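Local structure of monomethylamine methyltransferase MtmB1 (Methanosarcina barkeri, 1NTH) at residues S305-C319 and E348-R361. The protein catalyses the transfer of the methyl group of monomethylamine to the corrinoid cofactor of its partner protein MtmC, a step of methanogenesis from methylamine. Sequence-based numbering, arbitrary orientation.
Sequences STNTRETLMIAGWAC and EASAQSITDTASGR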
loop_
_atom_site.group_PDB
_atom_site.type_symbol
_atom_site.label_atom_id
_atom_site.label_comp_id
_atom_site.label_asym_id
_atom_site.label_seq_id
_atom_site.Cartn_x
_atom_site.Cartn_y
_atom_site.Cartn_z
ATOM N N SER A 305 28.151 -19.572 -28.430
ATOM C CA SER A 305 27.423 -20.372 -27.449
ATOM C C SER A 305 28.125 -20.366 -26.096
ATOM O O SER A 305 29.336 -20.160 -26.009
ATOM C CB SER A 305 27.285 -21.816 -27.934
ATOM O OG SER A 305 26.740 -22.642 -26.917
ATOM N N THR A 306 27.353 -20.607 -25.042
ATOM C CA THR A 306 27.882 -20.634 -23.685
ATOM C C THR A 306 28.154 -22.062 -23.206
ATOM O O THR A 306 28.641 -22.261 -22.095
ATOM C CB THR A 306 26.886 -20.000 -22.698
ATOM O OG1 THR A 306 25.614 -20.641 -22.848
ATOM C CG2 THR A 306 26.741 -18.507 -22.956
ATOM N N ASN A 307 27.845 -23.054 -24.035
ATOM C CA ASN A 307 28.056 -24.434 -23.624
ATOM C C ASN A 307 29.114 -25.219 -24.397
ATOM O O ASN A 307 28.995 -26.435 -24.561
ATOM C CB ASN A 307 26.730 -25.201 -23.643
ATOM C CG ASN A 307 25.976 -25.034 -24.940
ATOM O OD1 ASN A 307 24.988 -24.300 -25.008
ATOM N ND2 ASN A 307 26.440 -25.712 -25.986
ATOM N N THR A 308 30.145 -24.534 -24.877
ATOM C CA THR A 308 31.217 -25.236 -25.568
ATOM C C THR A 308 32.130 -25.721 -24.449
ATOM O O THR A 308 32.025 -25.256 -23.309
ATOM C CB THR A 308 32.019 -24.310 -26.513
ATOM O OG1 THR A 308 32.732 -23.336 -25.744
ATOM C CG2 THR A 308 31.090 -23.613 -27.497
ATOM N N ARG A 309 33.015 -26.659 -24.758
ATOM C CA ARG A 309 33.923 -27.184 -23.750
ATOM C C ARG A 309 34.686 -26.064 -23.045
ATOM O O ARG A 309 34.803 -26.060 -21.819
ATOM C CB ARG A 309 34.905 -28.167 -24.397
ATOM C CG ARG A 309 35.884 -28.822 -23.431
ATOM C CD ARG A 309 36.711 -29.883 -24.160
ATOM N NE ARG A 309 35.883 -30.993 -24.625
ATOM C CZ ARG A 309 35.592 -32.071 -23.899
ATOM N NH1 ARG A 309 36.067 -32.194 -22.666
ATOM N NH2 ARG A 309 34.815 -33.022 -24.402
ATOM N N GLU A 310 35.189 -25.105 -23.817
ATOM C CA GLU A 310 35.952 -24.003 -23.247
ATOM C C GLU A 310 35.144 -23.076 -22.345
ATOM O O GLU A 310 35.589 -22.738 -21.249
ATOM C CB GLU A 310 36.612 -23.181 -24.357
ATOM C CG GLU A 310 37.597 -23.980 -25.203
ATOM C CD GLU A 310 36.972 -24.574 -26.453
ATOM O OE1 GLU A 310 35.728 -24.687 -26.524
ATOM O OE2 GLU A 310 37.737 -24.941 -27.371
ATOM N N THR A 311 33.963 -22.668 -22.800
ATOM C CA THR A 311 33.127 -21.763 -22.016
ATOM C C THR A 311 32.584 -22.424 -20.747
ATOM O O THR A 311 32.391 -21.756 -19.729
ATOM C CB THR A 311 31.961 -21.195 -22.862
ATOM O OG1 THR A 311 31.199 -22.265 -23.425
ATOM C CG2 THR A 311 32.505 -20.321 -23.989
ATOM N N LEU A 312 32.334 -23.728 -20.800
ATOM C CA LEU A 312 31.852 -24.432 -19.616
ATOM C C LEU A 312 32.980 -24.477 -18.583
ATOM O O LEU A 312 32.745 -24.307 -17.387
ATOM C CB LEU A 312 31.394 -25.851 -19.976
ATOM C CG LEU A 312 30.105 -25.942 -20.805
ATOM C CD1 LEU A 312 29.839 -27.389 -21.196
ATOM C CD2 LEU A 312 28.927 -25.385 -19.996
ATOM N N MET A 313 34.211 -24.691 -19.046
ATOM C CA MET A 313 35.359 -24.726 -18.142
ATOM C C MET A 313 35.577 -23.357 -17.503
ATOM O O MET A 313 35.880 -23.258 -16.315
ATOM C CB MET A 313 36.621 -25.150 -18.900
ATOM C CG MET A 313 36.621 -26.611 -19.316
ATOM S SD MET A 313 38.028 -27.009 -20.377
ATOM C CE MET A 313 39.378 -26.895 -19.213
ATOM N N ILE A 314 35.423 -22.302 -18.298
ATOM C CA ILE A 314 35.592 -20.946 -17.792
ATOM C C ILE A 314 34.564 -20.669 -16.695
ATOM O O ILE A 314 34.912 -20.188 -15.616
ATOM C CB ILE A 314 35.432 -19.910 -18.929
ATOM C CG1 ILE A 314 36.589 -20.067 -19.924
ATOM C CG2 ILE A 314 35.399 -18.490 -18.360
ATOM C CD1 ILE A 314 36.386 -19.326 -21.229
ATOM N N ALA A 315 33.303 -20.987 -16.967
ATOM C CA ALA A 315 32.240 -20.758 -15.992
ATOM C C ALA A 315 32.427 -21.612 -14.736
ATOM O O ALA A 315 32.270 -21.123 -13.613
ATOM C CB ALA A 315 30.881 -21.049 -16.621
ATOM N N GLY A 316 32.760 -22.884 -14.928
ATOM C CA GLY A 316 32.953 -23.779 -13.798
ATOM C C GLY A 316 34.058 -23.334 -12.860
ATOM O O GLY A 316 33.880 -23.328 -11.640
ATOM N N TRP A 317 35.203 -22.960 -13.420
ATOM C CA TRP A 317 36.321 -22.510 -12.600
ATOM C C TRP A 317 36.049 -21.162 -11.947
ATOM O O TRP A 317 36.372 -20.961 -10.778
ATOM C CB TRP A 317 37.609 -22.429 -13.431
ATOM C CG TRP A 317 38.294 -23.752 -13.588
ATOM C CD1 TRP A 317 37.937 -24.773 -14.423
ATOM C CD2 TRP A 317 39.435 -24.211 -12.855
ATOM N NE1 TRP A 317 38.788 -25.842 -14.254
ATOM C CE2 TRP A 317 39.717 -25.524 -13.298
ATOM C CE3 TRP A 317 40.249 -23.640 -11.866
ATOM C CZ2 TRP A 317 40.782 -26.276 -12.785
ATOM C CZ3 TRP A 317 41.310 -24.389 -11.355
ATOM C CH2 TRP A 317 41.564 -25.693 -11.818
ATOM N N ALA A 318 35.456 -20.238 -12.693
ATOM C CA ALA A 318 35.167 -18.921 -12.138
ATOM C C ALA A 318 34.199 -19.028 -10.957
ATOM O O ALA A 318 34.439 -18.454 -9.893
ATOM C CB ALA A 318 34.585 -18.010 -13.218
ATOM N N CYS A 319 33.115 -19.772 -11.141
ATOM C CA CYS A 319 32.125 -19.920 -10.081
ATOM C C CYS A 319 32.634 -20.710 -8.882
ATOM O O CYS A 319 32.388 -20.330 -7.737
ATOM C CB CYS A 319 30.855 -20.580 -10.618
ATOM S SG CYS A 319 29.516 -20.605 -9.392
ATOM N N GLU A 348 22.772 -29.518 -25.020
ATOM C CA GLU A 348 23.660 -28.376 -24.819
ATOM C C GLU A 348 23.307 -27.689 -23.503
ATOM O O GLU A 348 24.179 -27.414 -22.676
ATOM C CB GLU A 348 23.512 -27.370 -25.964
ATOM C CG GLU A 348 24.252 -27.728 -27.245
ATOM C CD GLU A 348 24.081 -26.659 -28.313
ATOM O OE1 GLU A 348 23.047 -26.671 -29.017
ATOM O OE2 GLU A 348 24.973 -25.791 -28.435
ATOM N N ALA A 349 22.021 -27.416 -23.314
ATOM C CA ALA A 349 21.563 -26.760 -22.096
ATOM C C ALA A 349 21.834 -27.649 -20.886
ATOM O O ALA A 349 22.167 -27.156 -19.808
ATOM C CB ALA A 349 20.075 -26.447 -22.198
ATOM N N SER A 350 21.690 -28.959 -21.065
ATOM C CA SER A 350 21.926 -29.900 -19.976
ATOM C C SER A 350 23.378 -29.855 -19.514
ATOM O O SER A 350 23.657 -29.857 -18.315
ATOM C CB SER A 350 21.567 -31.324 -20.410
ATOM O OG SER A 350 20.176 -31.454 -20.622
ATOM N N ALA A 351 24.306 -29.824 -20.465
ATOM C CA ALA A 351 25.719 -29.773 -20.116
ATOM C C ALA A 351 25.994 -28.532 -19.274
ATOM O O ALA A 351 26.746 -28.591 -18.300
ATOM C CB ALA A 351 26.580 -29.751 -21.380
ATOM N N GLN A 352 25.379 -27.410 -19.636
ATOM C CA GLN A 352 25.607 -26.191 -18.874
ATOM C C GLN A 352 24.940 -26.249 -17.503
ATOM O O GLN A 352 25.485 -25.739 -16.527
ATOM C CB GLN A 352 25.117 -24.962 -19.638
ATOM C CG GLN A 352 25.613 -23.676 -19.007
ATOM C CD GLN A 352 25.281 -22.449 -19.817
ATOM O OE1 GLN A 352 25.144 -22.515 -21.040
ATOM N NE2 GLN A 352 25.172 -21.309 -19.142
ATOM N N SER A 353 23.766 -26.867 -17.429
ATOM C CA SER A 353 23.071 -26.984 -16.151
ATOM C C SER A 353 23.892 -27.852 -15.196
ATOM O O SER A 353 23.975 -27.574 -13.999
ATOM C CB SER A 353 21.680 -27.590 -16.355
ATOM O OG SER A 353 20.994 -27.705 -15.118
ATOM N N ILE A 354 24.510 -28.903 -15.725
ATOM C CA ILE A 354 25.336 -29.773 -14.898
ATOM C C ILE A 354 26.524 -28.968 -14.369
ATOM O O ILE A 354 26.825 -28.989 -13.175
ATOM C CB ILE A 354 25.863 -30.982 -15.710
ATOM C CG1 ILE A 354 24.700 -31.914 -16.060
ATOM C CG2 ILE A 354 26.948 -31.715 -14.925
ATOM C CD1 ILE A 354 25.061 -32.998 -17.073
ATOM N N THR A 355 27.182 -28.242 -15.267
ATOM C CA THR A 355 28.337 -27.430 -14.907
ATOM C C THR A 355 27.993 -26.344 -13.888
ATOM O O THR A 355 28.680 -26.194 -12.876
ATOM C CB THR A 355 28.939 -26.756 -16.153
ATOM O OG1 THR A 355 29.275 -27.760 -17.120
ATOM C CG2 THR A 355 30.189 -25.962 -15.788
ATOM N N ASP A 356 26.932 -25.590 -14.161
ATOM C CA ASP A 356 26.516 -24.510 -13.270
ATOM C C ASP A 356 26.085 -25.004 -11.892
ATOM O O ASP A 356 26.439 -24.416 -10.870
ATOM C CB ASP A 356 25.370 -23.710 -13.897
ATOM C CG ASP A 356 25.811 -22.911 -15.110
ATOM O OD1 ASP A 356 27.025 -22.623 -15.224
ATOM O OD2 ASP A 356 24.943 -22.557 -15.936
ATOM N N THR A 357 25.311 -26.080 -11.865
ATOM C CA THR A 357 24.843 -26.635 -10.602
ATOM C C THR A 357 26.006 -27.147 -9.755
ATOM O O THR A 357 26.140 -26.791 -8.582
ATOM C CB THR A 357 23.842 -27.784 -10.851
ATOM O OG1 THR A 357 22.713 -27.279 -11.574
ATOM C CG2 THR A 357 23.371 -28.384 -9.533
ATOM N N ALA A 358 26.865 -27.968 -10.349
ATOM C CA ALA A 358 27.995 -28.519 -9.610
ATOM C C ALA A 358 29.035 -27.477 -9.211
ATOM O O ALA A 358 29.669 -27.607 -8.166
ATOM C CB ALA A 358 28.652 -29.622 -10.424
ATOM N N SER A 359 29.208 -26.440 -10.027
ATOM C CA SER A 359 30.204 -25.413 -9.722
ATOM C C SER A 359 29.758 -24.428 -8.645
ATOM O O SER A 359 30.557 -23.621 -8.174
ATOM C CB SER A 359 30.609 -24.653 -10.995
ATOM O OG SER A 359 29.542 -23.885 -11.525
ATOM N N GLY A 360 28.484 -24.480 -8.265
ATOM C CA GLY A 360 27.999 -23.600 -7.213
ATOM C C GLY A 360 27.165 -22.382 -7.575
ATOM O O GLY A 360 27.012 -21.488 -6.747
ATOM N N ARG A 361 26.620 -22.324 -8.787
ATOM C CA ARG A 361 25.802 -21.175 -9.180
ATOM C C ARG A 361 24.512 -21.153 -8.369
ATOM O O ARG A 361 23.929 -22.201 -8.097
ATOM C CB ARG A 361 25.439 -21.239 -10.666
ATOM C CG ARG A 361 26.610 -21.103 -11.623
ATOM C CD ARG A 361 27.157 -19.682 -11.673
ATOM N NE ARG A 361 28.319 -19.614 -12.556
ATOM C CZ ARG A 361 29.069 -18.533 -12.745
ATOM N NH1 ARG A 361 28.787 -17.398 -12.119
ATOM N NH2 ARG A 361 30.124 -18.597 -13.548
HETATM O O HOH W 1 23.153 -23.480 -22.888
#
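Gln352 runs out fully extended, CG anti to its own N (chi1 -168°), a reach that carries OE1 to the hydroxyl of Thr306. Thr306 OG1 donates to Gln352 OE1 at 2.6 Å, tilted from the carbonyl plane. A water gives Gln352 OE1 a second hydrogen and spans to Asn307 OD1, while NE2 is bound by the carbonyl of Gln333 and, weakly, by Asp356. With an alanine in place of Gln352, Thr306 OG1 would probably lose its acceptor and the bridging water one of its two holds. Asn307 uses the other half of its amide: ND2 meets Glu348 OE2 at 2.9 Å, nearly straight and on the anti side of a carboxylate standing almost perpendicular to the amide. The backbone N of Cys337 also binds that oxygen. Beyond this polar end the helical segments 309-319 and 348-359 run almost parallel, 14° apart, their axes approaching to 8.9 Å, as parts of neighbouring outer helices of the TIM barrel, the chain passing from one helix to the other through strand 330-333. Leu312 pushes CD2 to 3.6 Å from Gln352 CA and sets CD1 against Ala351 CB. Gly316 lets the backbones close in, its CA 5.2 Å from that of Ser359; a CB there would be tight against Thr355 CG2. Ser359 turns its OG back to Thr355 O, leaving its CB against Gly316 O. After the Schellman turn at Gly360, Arg361 bends at chi2 (-72°) and lays its guanidinium along the helix at Ala315 and Cys319: Cys319 CB sits over one face, 3.3 Å from Arg361 NE, and NH2 makes a weak bond to Ala315 O besides its salt bridge to Asp296.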